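Long-range contacts in periplasmic beta-glucosidase (Pseudomonas aeruginosa, PDB 6R5N), which probably hydrolyses terminal, non-reducing beta-D-glucosyl residues in the periplasm, releasing beta-D-glucose: residues Ile90-Ala95 with Gly136-Gly141; Met126-Arg131 with Val175-Leu180; Ile49-Thr54 with His76-Ala81; Ala216-Val221 with Leu251-His256. All blocks are in the same frame, centred on the assembly; numbering follows the deposited sequence.

Contact 1: Ile90-Ala95 with Gly136-Gly141. With NOJ (1-deoxynojirimycin), chain D.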
# COMPACT_ATOMS: atom_id res chain seq x y z
N ILE A 90 -6.30 -1.09 -25.53
CA ILE A 90 -6.44 -1.76 -24.21
C ILE A 90 -7.60 -1.13 -23.43
O ILE A 90 -7.92 0.06 -23.65
CB ILE A 90 -5.11 -1.72 -23.42
CG1 ILE A 90 -4.65 -0.27 -23.19
CG2 ILE A 90 -4.06 -2.57 -24.12
CD1 ILE A 90 -3.52 -0.14 -22.21
N SER A 91 -8.23 -1.91 -22.55
CA SER A 91 -9.41 -1.49 -21.76
C SER A 91 -9.15 -0.15 -21.07
O SER A 91 -10.06 0.61 -20.97
CB SER A 91 -9.81 -2.51 -20.78
OG SER A 91 -10.28 -3.66 -21.45
N LEU A 92 -7.96 0.12 -20.57
CA LEU A 92 -7.69 1.37 -19.84
C LEU A 92 -7.88 2.55 -20.79
O LEU A 92 -8.41 3.58 -20.35
CB LEU A 92 -6.30 1.32 -19.20
CG LEU A 92 -5.99 2.41 -18.17
CD1 LEU A 92 -6.98 2.40 -17.01
CD2 LEU A 92 -4.56 2.28 -17.67
N GLY A 93 -7.51 2.38 -22.06
CA GLY A 93 -7.68 3.36 -23.14
C GLY A 93 -9.12 3.46 -23.58
O GLY A 93 -9.57 4.59 -23.85
N LEU A 94 -9.84 2.33 -23.66
CA LEU A 94 -11.28 2.29 -23.99
C LEU A 94 -12.07 3.08 -22.95
O LEU A 94 -12.98 3.82 -23.31
CB LEU A 94 -11.78 0.83 -24.03
CG LEU A 94 -11.35 0.02 -25.25
CD1 LEU A 94 -11.77 -1.45 -25.11
CD2 LEU A 94 -11.92 0.62 -26.54
N ALA A 95 -11.72 2.91 -21.68
CA ALA A 95 -12.38 3.60 -20.55
C ALA A 95 -12.23 5.11 -20.75
O ALA A 95 -13.16 5.83 -20.43
CB ALA A 95 -11.79 3.15 -19.24
N GLY A 136 0.89 -4.88 -13.26
CA GLY A 136 0.99 -4.97 -14.72
C GLY A 136 -0.36 -5.14 -15.40
O GLY A 136 -0.46 -4.84 -16.58
N ARG A 137 -1.39 -5.61 -14.68
CA ARG A 137 -2.72 -5.88 -15.26
C ARG A 137 -3.66 -4.68 -15.19
O ARG A 137 -4.83 -4.83 -15.53
CB ARG A 137 -3.29 -7.11 -14.57
CG ARG A 137 -2.32 -8.28 -14.59
CD ARG A 137 -2.96 -9.62 -14.31
NE ARG A 137 -3.84 -9.98 -15.40
CZ ARG A 137 -4.28 -11.20 -15.65
NH1 ARG A 137 -3.92 -12.21 -14.89
NH2 ARG A 137 -5.08 -11.38 -16.68
N VAL A 138 -3.17 -3.51 -14.76
CA VAL A 138 -3.96 -2.25 -14.79
C VAL A 138 -4.45 -1.97 -16.22
O VAL A 138 -5.56 -1.43 -16.38
CB VAL A 138 -3.08 -1.12 -14.22
CG1 VAL A 138 -3.63 0.24 -14.55
CG2 VAL A 138 -2.94 -1.30 -12.70
N SER A 139 -3.66 -2.34 -17.24
CA SER A 139 -4.01 -2.12 -18.66
C SER A 139 -5.36 -2.78 -18.99
O SER A 139 -6.08 -2.26 -19.86
CB SER A 139 -2.91 -2.61 -19.56
OG SER A 139 -2.98 -4.02 -19.67
N GLU A 140 -5.69 -3.89 -18.32
CA GLU A 140 -6.86 -4.74 -18.66
C GLU A 140 -8.17 -4.24 -18.03
O GLU A 140 -9.23 -4.76 -18.44
CB GLU A 140 -6.65 -6.15 -18.14
CG GLU A 140 -5.50 -6.83 -18.79
CD GLU A 140 -5.09 -8.08 -18.04
OE1 GLU A 140 -5.97 -8.95 -17.77
OE2 GLU A 140 -3.89 -8.17 -17.70
N GLY A 141 -8.10 -3.31 -17.09
CA GLY A 141 -9.30 -2.81 -16.39
C GLY A 141 -9.73 -1.47 -16.94
O GLY A 141 -9.15 -1.06 -17.97
C1 NOJ D . -4.37 -16.34 -16.54
C2 NOJ D . -5.11 -15.02 -16.29
O2 NOJ D . -4.97 -14.74 -14.93
C3 NOJ D . -6.52 -14.90 -16.88
O3 NOJ D . -6.79 -13.52 -17.05
C4 NOJ D . -6.70 -15.76 -18.17
O4 NOJ D . -8.05 -15.69 -18.57
C5 NOJ D . -6.27 -17.24 -17.97
N5 NOJ D . -4.93 -17.38 -17.37
C6 NOJ D . -6.24 -18.07 -19.27
O6 NOJ D . -5.60 -17.45 -20.37
O HOH W 1 -9.06 -6.40 -20.55
O HOH W 2 -12.08 -4.88 -19.49
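Leu92 meets the short 3-10 turn at 138-140 with both its backbone and its side chain. Its amide N donates to Ser139 O across 3.1 Å, a bond bent to 148° at the hydrogen. One branch of the same leucine continues the contact: with CG swung away from the backbone N (chi1 -168°), methyl CD2 comes up obliquely against Val138 CG1 at 3.8 Å. Ile90, at the N-cap of helix 91-95, adds a second apolar touch, its terminal CD1 resting 3.7 Å from Ser139 CB. Two waters each link Ser91 OG to Glu140 O, both donating to the carbonyl.

One step outward, the Glu140 side chain points away from helix 91-95 and turns back to Arg137 of its own segment. The grip is side-on: Arg137 NE donates to Glu140 OE2 at 2.9 Å, while Arg137 NH2 meets Glu140 OE1 at 2.8 Å within the guanidinium plane and on the syn lone pair. Beyond this salt bridge lies 1-deoxynojirimycin, where Arg137 NH1 donates to O2 of the ligand at 2.7 Å and Arg137 NH2 donates to its O3 at 2.8 Å. Tyr181 OH is a further partner of NH1.

Gripped by both carboxylate oxygens, the guanidinium should be restricted in its rotation, and its NH groups are presented to two adjacent hydroxyls of the sugar mimic. The carboxylate would also balance part of the arginine's charge, so Glu140 acts as a second-shell residue orienting a ligand-binding one.

Contact 2: Met126-Arg131 with Val175-Leu180. With NOJ (1-deoxynojirimycin), chain D.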
# COMPACT_ATOMS: atom_id res chain seq x y z
N MET A 126 -12.51 -8.10 -17.92
CA MET A 126 -11.72 -7.90 -16.68
C MET A 126 -12.23 -6.61 -16.04
O MET A 126 -12.19 -5.56 -16.69
CB MET A 126 -10.23 -7.84 -17.02
CG MET A 126 -9.33 -7.82 -15.80
SD MET A 126 -9.18 -6.14 -15.13
CE MET A 126 -7.58 -6.24 -14.32
N VAL A 127 -12.72 -6.68 -14.81
CA VAL A 127 -13.44 -5.53 -14.19
C VAL A 127 -12.85 -5.24 -12.81
O VAL A 127 -13.55 -4.65 -11.96
CB VAL A 127 -14.97 -5.78 -14.18
CG1 VAL A 127 -15.51 -6.04 -15.57
CG2 VAL A 127 -15.38 -6.92 -13.29
N ASP A 128 -11.59 -5.63 -12.59
CA ASP A 128 -10.92 -5.45 -11.28
C ASP A 128 -10.64 -3.96 -11.08
O ASP A 128 -10.09 -3.31 -12.00
CB ASP A 128 -9.67 -6.33 -11.16
CG ASP A 128 -9.90 -7.80 -11.51
OD1 ASP A 128 -10.91 -8.39 -11.02
OD2 ASP A 128 -9.08 -8.34 -12.28
N ILE A 129 -11.03 -3.41 -9.93
CA ILE A 129 -10.69 -2.01 -9.54
C ILE A 129 -9.19 -1.92 -9.26
O ILE A 129 -8.66 -2.82 -8.56
CB ILE A 129 -11.53 -1.56 -8.34
CG1 ILE A 129 -13.00 -1.44 -8.74
CG2 ILE A 129 -11.00 -0.27 -7.73
CD1 ILE A 129 -13.31 -0.31 -9.69
N THR A 130 -8.55 -0.88 -9.78
CA THR A 130 -7.08 -0.71 -9.69
C THR A 130 -6.74 0.67 -9.14
O THR A 130 -7.01 1.68 -9.85
CB THR A 130 -6.42 -0.99 -11.05
OG1 THR A 130 -6.88 -0.06 -12.03
CG2 THR A 130 -6.69 -2.40 -11.52
N ARG A 131 -6.08 0.70 -7.97
CA ARG A 131 -5.56 1.94 -7.32
C ARG A 131 -4.03 1.93 -7.25
O ARG A 131 -3.45 2.90 -6.72
CB ARG A 131 -6.17 2.07 -5.93
CG ARG A 131 -7.67 2.19 -5.97
CD ARG A 131 -8.25 2.25 -4.58
NE ARG A 131 -9.62 2.72 -4.63
CZ ARG A 131 -10.43 2.77 -3.59
NH1 ARG A 131 -10.02 2.35 -2.41
NH2 ARG A 131 -11.66 3.22 -3.75
N VAL A 175 -16.81 -13.02 -16.70
CA VAL A 175 -16.28 -11.82 -16.02
C VAL A 175 -15.16 -12.27 -15.05
O VAL A 175 -15.30 -13.34 -14.43
CB VAL A 175 -17.41 -11.03 -15.34
CG1 VAL A 175 -18.11 -11.85 -14.27
CG2 VAL A 175 -16.88 -9.71 -14.77
N LYS A 176 -14.08 -11.50 -14.96
CA LYS A 176 -12.90 -11.86 -14.15
C LYS A 176 -12.41 -10.57 -13.50
O LYS A 176 -12.79 -9.49 -13.94
CB LYS A 176 -11.87 -12.57 -15.03
CG LYS A 176 -11.20 -11.70 -16.09
CD LYS A 176 -10.38 -12.51 -17.06
CE LYS A 176 -9.45 -11.69 -17.94
NZ LYS A 176 -8.78 -12.58 -18.93
N HIS A 177 -11.58 -10.66 -12.45
CA HIS A 177 -11.21 -11.88 -11.76
C HIS A 177 -11.84 -11.83 -10.38
O HIS A 177 -11.47 -10.93 -9.59
CB HIS A 177 -9.71 -12.01 -11.63
CG HIS A 177 -8.95 -11.93 -12.91
ND1 HIS A 177 -8.63 -10.72 -13.47
CD2 HIS A 177 -8.45 -12.90 -13.70
CE1 HIS A 177 -7.90 -10.96 -14.56
NE2 HIS A 177 -7.81 -12.30 -14.74
N PHE A 178 -12.80 -12.71 -10.11
CA PHE A 178 -13.66 -12.62 -8.89
C PHE A 178 -12.88 -13.22 -7.72
O PHE A 178 -12.71 -14.43 -7.68
CB PHE A 178 -14.98 -13.33 -9.18
CG PHE A 178 -16.02 -13.20 -8.11
CD1 PHE A 178 -16.53 -11.97 -7.76
CD2 PHE A 178 -16.53 -14.32 -7.48
CE1 PHE A 178 -17.54 -11.85 -6.81
CE2 PHE A 178 -17.54 -14.20 -6.54
CZ PHE A 178 -18.02 -12.97 -6.19
N ALA A 179 -12.33 -12.41 -6.80
CA ALA A 179 -12.54 -10.98 -6.65
C ALA A 179 -11.29 -10.31 -6.07
O ALA A 179 -10.51 -10.99 -5.40
CB ALA A 179 -13.71 -10.73 -5.73
N LEU A 180 -11.19 -8.99 -6.25
CA LEU A 180 -10.27 -8.05 -5.54
C LEU A 180 -8.83 -8.19 -6.04
O LEU A 180 -7.91 -7.67 -5.36
CB LEU A 180 -10.30 -8.31 -4.03
CG LEU A 180 -11.68 -8.44 -3.37
CD1 LEU A 180 -11.52 -8.41 -1.86
CD2 LEU A 180 -12.63 -7.35 -3.83
C1 NOJ D . -4.37 -16.34 -16.54
C2 NOJ D . -5.11 -15.02 -16.29
O2 NOJ D . -4.97 -14.74 -14.93
C3 NOJ D . -6.52 -14.90 -16.88
O3 NOJ D . -6.79 -13.52 -17.05
C4 NOJ D . -6.70 -15.76 -18.17
O4 NOJ D . -8.05 -15.69 -18.57
C5 NOJ D . -6.27 -17.24 -17.97
N5 NOJ D . -4.93 -17.38 -17.37
C6 NOJ D . -6.24 -18.07 -19.27
O6 NOJ D . -5.60 -17.45 -20.37
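The Asp128 carboxylate serves His177 twice. Asp128 OD2 takes the hydrogen of His177 ND1 at 2.7 Å through its syn lone pair; the bond is nearly straight (168°) and its acceptor lies only 6° out of the ring plane. Asp128 OD1 accepts from the backbone of the same residue, His177 N, at 2.8 Å, and also from Tyr208 OH. Fastened at its main chain and at ND1, the imidazole directs NE2 to O3 of 1-deoxynojirimycin, 2.8 Å away, where either atom may be the donor. Lys176 CG lies over one face of the ring, while CG of Met126 approaches CE1 obliquely at 3.7 Å.

The Lys176 carbonyl O is satisfied by Val127 N at 2.9 Å in the single backbone bridge of this contact, and beside it Val127 CG2 presses closely on Val175 CG2 (3.5 Å). Extended beyond CG, the lysine chain carries NZ to the ligand, giving bonds of 2.9 Å to O3 and 3.2 Å to O4. NZ also hydrogen-bonds Phe123 O and forms a salt bridge with Asp79 OD1.

The peptide bonds before His177 and Ala179 are both cis. A Lys-His pair at the end of a barrel strand, joined by a cis peptide and reaching into the sugar pocket, is as in other enzymes of glycosyl hydrolase family 3.

Contact 3: Ile49-Thr54 with His76-Ala81. With NOJ (1-deoxynojirimycin), chain D.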
# COMPACT_ATOMS: atom_id res chain seq x y z
N ILE A 49 -12.39 -26.21 -24.06
CA ILE A 49 -11.03 -25.89 -24.56
C ILE A 49 -10.84 -24.38 -24.41
O ILE A 49 -11.84 -23.64 -24.60
CB ILE A 49 -10.90 -26.34 -26.03
CG1 ILE A 49 -11.13 -27.84 -26.18
CG2 ILE A 49 -9.56 -25.92 -26.61
CD1 ILE A 49 -10.05 -28.70 -25.54
N PHE A 50 -9.63 -23.93 -24.10
CA PHE A 50 -9.23 -22.51 -24.29
C PHE A 50 -7.95 -22.47 -25.12
O PHE A 50 -7.27 -23.49 -25.17
CB PHE A 50 -9.17 -21.76 -22.95
CG PHE A 50 -8.09 -22.19 -21.99
CD1 PHE A 50 -8.17 -23.41 -21.32
CD2 PHE A 50 -7.00 -21.37 -21.76
CE1 PHE A 50 -7.17 -23.80 -20.45
CE2 PHE A 50 -6.00 -21.75 -20.87
CZ PHE A 50 -6.08 -22.96 -20.21
N ASN A 51 -7.74 -21.36 -25.84
CA ASN A 51 -6.55 -21.00 -26.67
C ASN A 51 -6.52 -21.73 -28.02
O ASN A 51 -5.49 -21.61 -28.72
CB ASN A 51 -5.23 -21.19 -25.94
CG ASN A 51 -5.06 -20.18 -24.82
OD1 ASN A 51 -5.73 -19.16 -24.81
ND2 ASN A 51 -4.21 -20.51 -23.86
N THR A 52 -7.59 -22.42 -28.42
CA THR A 52 -7.82 -22.91 -29.81
C THR A 52 -8.83 -21.97 -30.48
O THR A 52 -9.96 -21.87 -29.97
CB THR A 52 -8.31 -24.36 -29.81
OG1 THR A 52 -7.24 -25.17 -29.34
CG2 THR A 52 -8.75 -24.80 -31.19
N VAL A 53 -8.42 -21.26 -31.55
CA VAL A 53 -9.03 -19.95 -31.90
C VAL A 53 -9.31 -19.79 -33.39
O VAL A 53 -9.67 -18.64 -33.79
CB VAL A 53 -8.16 -18.80 -31.39
CG1 VAL A 53 -7.98 -18.86 -29.89
CG2 VAL A 53 -6.84 -18.74 -32.10
N THR A 54 -9.20 -20.84 -34.21
CA THR A 54 -9.54 -20.72 -35.65
C THR A 54 -10.63 -21.73 -36.00
O THR A 54 -10.73 -22.78 -35.30
CB THR A 54 -8.32 -20.92 -36.55
OG1 THR A 54 -7.98 -22.30 -36.50
CG2 THR A 54 -7.14 -20.05 -36.15
N HIS A 76 -15.56 -23.53 -26.61
CA HIS A 76 -14.19 -23.01 -26.87
C HIS A 76 -14.09 -21.57 -26.37
O HIS A 76 -14.96 -20.75 -26.72
CB HIS A 76 -13.85 -23.13 -28.35
CG HIS A 76 -13.61 -24.54 -28.75
ND1 HIS A 76 -14.64 -25.43 -28.97
CD2 HIS A 76 -12.46 -25.20 -28.99
CE1 HIS A 76 -14.13 -26.60 -29.32
NE2 HIS A 76 -12.79 -26.48 -29.34
N ALA A 77 -13.07 -21.29 -25.57
CA ALA A 77 -12.92 -19.97 -24.94
C ALA A 77 -11.55 -19.40 -25.28
O ALA A 77 -10.69 -20.16 -25.74
CB ALA A 77 -13.14 -20.10 -23.45
N TYR A 78 -11.40 -18.11 -25.10
CA TYR A 78 -10.17 -17.34 -25.39
C TYR A 78 -10.20 -16.04 -24.60
O TYR A 78 -11.26 -15.64 -24.13
CB TYR A 78 -10.10 -17.06 -26.89
CG TYR A 78 -8.75 -16.65 -27.42
CD1 TYR A 78 -7.57 -17.18 -26.92
CD2 TYR A 78 -8.67 -15.78 -28.50
CE1 TYR A 78 -6.34 -16.85 -27.47
CE2 TYR A 78 -7.45 -15.44 -29.07
CZ TYR A 78 -6.28 -15.95 -28.54
OH TYR A 78 -5.08 -15.59 -29.09
N ASP A 79 -9.04 -15.42 -24.48
CA ASP A 79 -8.86 -14.09 -23.85
C ASP A 79 -9.07 -13.03 -24.93
O ASP A 79 -8.07 -12.49 -25.45
CB ASP A 79 -7.49 -14.05 -23.18
CG ASP A 79 -7.40 -15.01 -22.02
OD1 ASP A 79 -8.00 -14.69 -20.98
OD2 ASP A 79 -6.75 -16.10 -22.17
N VAL A 80 -10.33 -12.77 -25.28
CA VAL A 80 -10.70 -11.66 -26.19
C VAL A 80 -10.94 -10.46 -25.28
O VAL A 80 -12.07 -10.29 -24.80
CB VAL A 80 -11.91 -12.04 -27.07
CG1 VAL A 80 -12.19 -10.94 -28.06
CG2 VAL A 80 -11.68 -13.36 -27.79
N ALA A 81 -9.86 -9.77 -24.94
CA ALA A 81 -9.85 -8.75 -23.87
C ALA A 81 -10.26 -7.42 -24.49
O ALA A 81 -11.12 -6.75 -23.90
CB ALA A 81 -8.47 -8.69 -23.25
C1 NOJ D . -4.37 -16.34 -16.54
C2 NOJ D . -5.11 -15.02 -16.29
O2 NOJ D . -4.97 -14.74 -14.93
C3 NOJ D . -6.52 -14.90 -16.88
O3 NOJ D . -6.79 -13.52 -17.05
C4 NOJ D . -6.70 -15.76 -18.17
O4 NOJ D . -8.05 -15.69 -18.57
C5 NOJ D . -6.27 -17.24 -17.97
N5 NOJ D . -4.93 -17.38 -17.37
C6 NOJ D . -6.24 -18.07 -19.27
O6 NOJ D . -5.60 -17.45 -20.37
O HOH W 3 -5.01 -16.59 -24.07
O HOH W 4 -10.48 -22.33 -27.44
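The beta-alpha-beta unit of strand 48-50, helix 55-64 and strand 75-78 brings Ile49 beside His76 and Phe50 beside Ala77, and the chain following its second strand enters the sugar pocket. The parallel pairing rests on two backbone bonds: Ala77 N donates to Ile49 O at 2.8 Å, and Asn51 N to Ala77 O at 3.2 Å. Ile49 and His76 lie alongside each other, pointing the same way, with Ile49 CB 3.5 Å from His76 CD2. Here His76 NE2 is buried without a polar partner in the model, among contacts that also include Ile58 and Met61 of helix 55-64.

At the end of strand 75-78 the Tyr78 ring is bordered from two directions, its CG set opposite the backbone N (chi1 -163°) so that the ring reaches Val53 and Asn51. Val53 CG1 covers one face, whereas Asn51 OD1 comes in at the ring edge, 3.4 Å from Tyr78 CD1, with the amide turned almost perpendicular to the ring (85°). The same Asn51 OD1 accepts a hydrogen from a water at 2.8 Å, and that water gives its other hydrogen to Asp79 OD2 at 2.6 Å.

Asp79 then holds 1-deoxynojirimycin with both oxygens, Asp79 OD1 taking ligand O4 at 2.6 Å and Asp79 OD2 taking ligand O6 at 2.5 Å. The carboxylate thus accepts from two ligand hydroxyls, one per oxygen, its charge probably balanced by the salt bridge to Lys176.

Contact 4: Ala216-Val221 with Leu251-His256. With NOJ (1-deoxynojirimycin), chain D.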
# COMPACT_ATOMS: atom_id res chain seq x y z
N ALA A 216 -24.19 -12.08 -17.29
CA ALA A 216 -22.94 -12.81 -17.56
C ALA A 216 -23.18 -14.31 -17.31
O ALA A 216 -23.71 -14.64 -16.27
CB ALA A 216 -21.82 -12.24 -16.72
N GLY A 217 -22.79 -15.18 -18.25
CA GLY A 217 -23.04 -16.63 -18.12
C GLY A 217 -22.01 -17.32 -17.26
O GLY A 217 -22.28 -18.44 -16.77
N ALA A 218 -20.84 -16.69 -17.08
CA ALA A 218 -19.70 -17.29 -16.36
C ALA A 218 -18.97 -16.24 -15.52
O ALA A 218 -19.02 -15.03 -15.81
CB ALA A 218 -18.78 -18.01 -17.35
N VAL A 219 -18.32 -16.73 -14.48
CA VAL A 219 -17.44 -15.96 -13.57
C VAL A 219 -16.12 -16.72 -13.46
O VAL A 219 -16.15 -17.90 -13.11
CB VAL A 219 -18.08 -15.76 -12.18
CG1 VAL A 219 -17.08 -15.13 -11.22
CG2 VAL A 219 -19.36 -14.96 -12.25
N MET A 220 -15.01 -16.04 -13.72
CA MET A 220 -13.67 -16.61 -13.48
C MET A 220 -13.19 -16.19 -12.09
O MET A 220 -13.15 -14.97 -11.81
CB MET A 220 -12.64 -16.17 -14.51
CG MET A 220 -11.30 -16.85 -14.24
SD MET A 220 -10.03 -16.45 -15.46
CE MET A 220 -10.62 -17.43 -16.84
N VAL A 221 -12.80 -17.19 -11.31
CA VAL A 221 -12.39 -17.01 -9.88
C VAL A 221 -10.90 -16.67 -9.85
O VAL A 221 -10.15 -17.22 -10.65
CB VAL A 221 -12.73 -18.24 -9.04
CG1 VAL A 221 -12.29 -18.00 -7.60
CG2 VAL A 221 -14.22 -18.55 -9.10
N LEU A 251 -21.98 -20.28 -14.49
CA LEU A 251 -20.85 -21.22 -14.38
C LEU A 251 -19.67 -20.50 -13.71
O LEU A 251 -19.37 -19.40 -14.13
CB LEU A 251 -20.51 -21.70 -15.80
CG LEU A 251 -19.26 -22.55 -15.92
CD1 LEU A 251 -19.47 -23.90 -15.28
CD2 LEU A 251 -18.86 -22.71 -17.39
N THR A 252 -19.06 -21.11 -12.69
CA THR A 252 -17.78 -20.62 -12.11
C THR A 252 -16.62 -21.40 -12.71
O THR A 252 -16.69 -22.63 -12.79
CB THR A 252 -17.78 -20.70 -10.58
OG1 THR A 252 -18.14 -22.05 -10.26
CG2 THR A 252 -18.73 -19.70 -9.97
N ILE A 253 -15.58 -20.69 -13.12
CA ILE A 253 -14.37 -21.28 -13.76
C ILE A 253 -13.16 -20.86 -12.93
O ILE A 253 -13.03 -19.67 -12.65
CB ILE A 253 -14.26 -20.79 -15.22
CG1 ILE A 253 -15.52 -21.13 -16.02
CG2 ILE A 253 -13.03 -21.35 -15.89
CD1 ILE A 253 -15.54 -20.50 -17.40
N SER A 254 -12.32 -21.81 -12.57
CA SER A 254 -11.03 -21.52 -11.88
C SER A 254 -10.06 -20.82 -12.85
O SER A 254 -10.18 -21.03 -14.08
CB SER A 254 -10.40 -22.79 -11.40
OG SER A 254 -9.53 -23.29 -12.40
N ASP A 255 -9.12 -20.03 -12.32
CA ASP A 255 -8.02 -19.46 -13.13
C ASP A 255 -7.00 -20.59 -13.31
O ASP A 255 -7.21 -21.72 -12.77
CB ASP A 255 -7.50 -18.15 -12.53
CG ASP A 255 -6.78 -17.21 -13.52
OD1 ASP A 255 -6.32 -17.70 -14.58
OD2 ASP A 255 -6.67 -16.00 -13.20
N HIS A 256 -5.91 -20.33 -14.02
CA HIS A 256 -4.97 -21.38 -14.51
C HIS A 256 -4.21 -21.99 -13.33
O HIS A 256 -3.42 -21.27 -12.69
CB HIS A 256 -4.07 -20.76 -15.59
CG HIS A 256 -3.19 -21.75 -16.27
ND1 HIS A 256 -2.16 -22.42 -15.62
CD2 HIS A 256 -3.15 -22.17 -17.56
CE1 HIS A 256 -1.56 -23.23 -16.46
NE2 HIS A 256 -2.15 -23.09 -17.66
C1 NOJ D . -4.37 -16.34 -16.54
C2 NOJ D . -5.11 -15.02 -16.29
O2 NOJ D . -4.97 -14.74 -14.93
C3 NOJ D . -6.52 -14.90 -16.88
O3 NOJ D . -6.79 -13.52 -17.05
C4 NOJ D . -6.70 -15.76 -18.17
O4 NOJ D . -8.05 -15.69 -18.57
C5 NOJ D . -6.27 -17.24 -17.97
N5 NOJ D . -4.93 -17.38 -17.37
C6 NOJ D . -6.24 -18.07 -19.27
O6 NOJ D . -5.60 -17.45 -20.37
O HOH W 5 -9.55 -19.66 -9.46
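Neighbouring parallel strands of the barrel sheet, 218-221 and 251-253, meet here with Ala218 beside Leu251, Val219 beside Thr252 and Met220 beside Ile253. Their backbone bonds alternate between the strands: Leu251 N donates to Gly217 O, Val219 N to Leu251 O, Ile253 N to Val219 O and Val221 N to Ile253 O, the last at 2.8 Å. The strand directions differ by 25°. On the face bearing Ala218, Met220, Leu251 and Ile253, the tip of the isoleucine, CD1, reaches back to Ala218 CB at 4.1 Å; on the other face Val219 and Thr252 pair, and the threonine hydroxyl is bonded to Gly282 O and Asp284 N.

In this TIM-barrel domain, backbone bonds from Thr252 to Met285 continue the sheet toward strand 286-287, and the C-terminal ends of the strands face the sugar site. There Asp255, its CG trans to the backbone N (chi1 -157°), projects toward 1-deoxynojirimycin. Asp255 OD2 accepts the ligand's O2 hydroxyl at 2.7 Å, while Asp255 OD1 stands 3.1 Å from ligand C1 and takes a hydrogen from His256 N. The extended Met220 chain bends only at its end, which brings SD to 3.9 Å from Asp255 CG and the terminal methyl near ligand O4. Ser254 OG donates to Asp255 O and accepts from Met287 N, tying the loop behind the carboxylate to the adjoining strand.

Overall arrangement
All four contacts converge on one molecule of 1-deoxynojirimycin, each supplying polar side chains: Arg137 from contact 1, Lys176 and His177 from contact 2, Asp79 from contact 3 and Asp255 from contact 4. Contacts 2 and 4 have centres about 12 Å apart and are joined through neighbouring strands, with Val175 O 2.8 Å from Met220 N. Contacts 2 and 3, about 20 Å apart between centres, are linked by the salt bridge of Lys176 NZ to Asp79 OD1 at 3.0 Å. Contact 1 packs on contact 2, where Arg137 O lies 3.3 Å from Met126 CE. Contacts 3 and 4 touch lightly, Phe50 CZ lying 4.0 Å from His256 CD2.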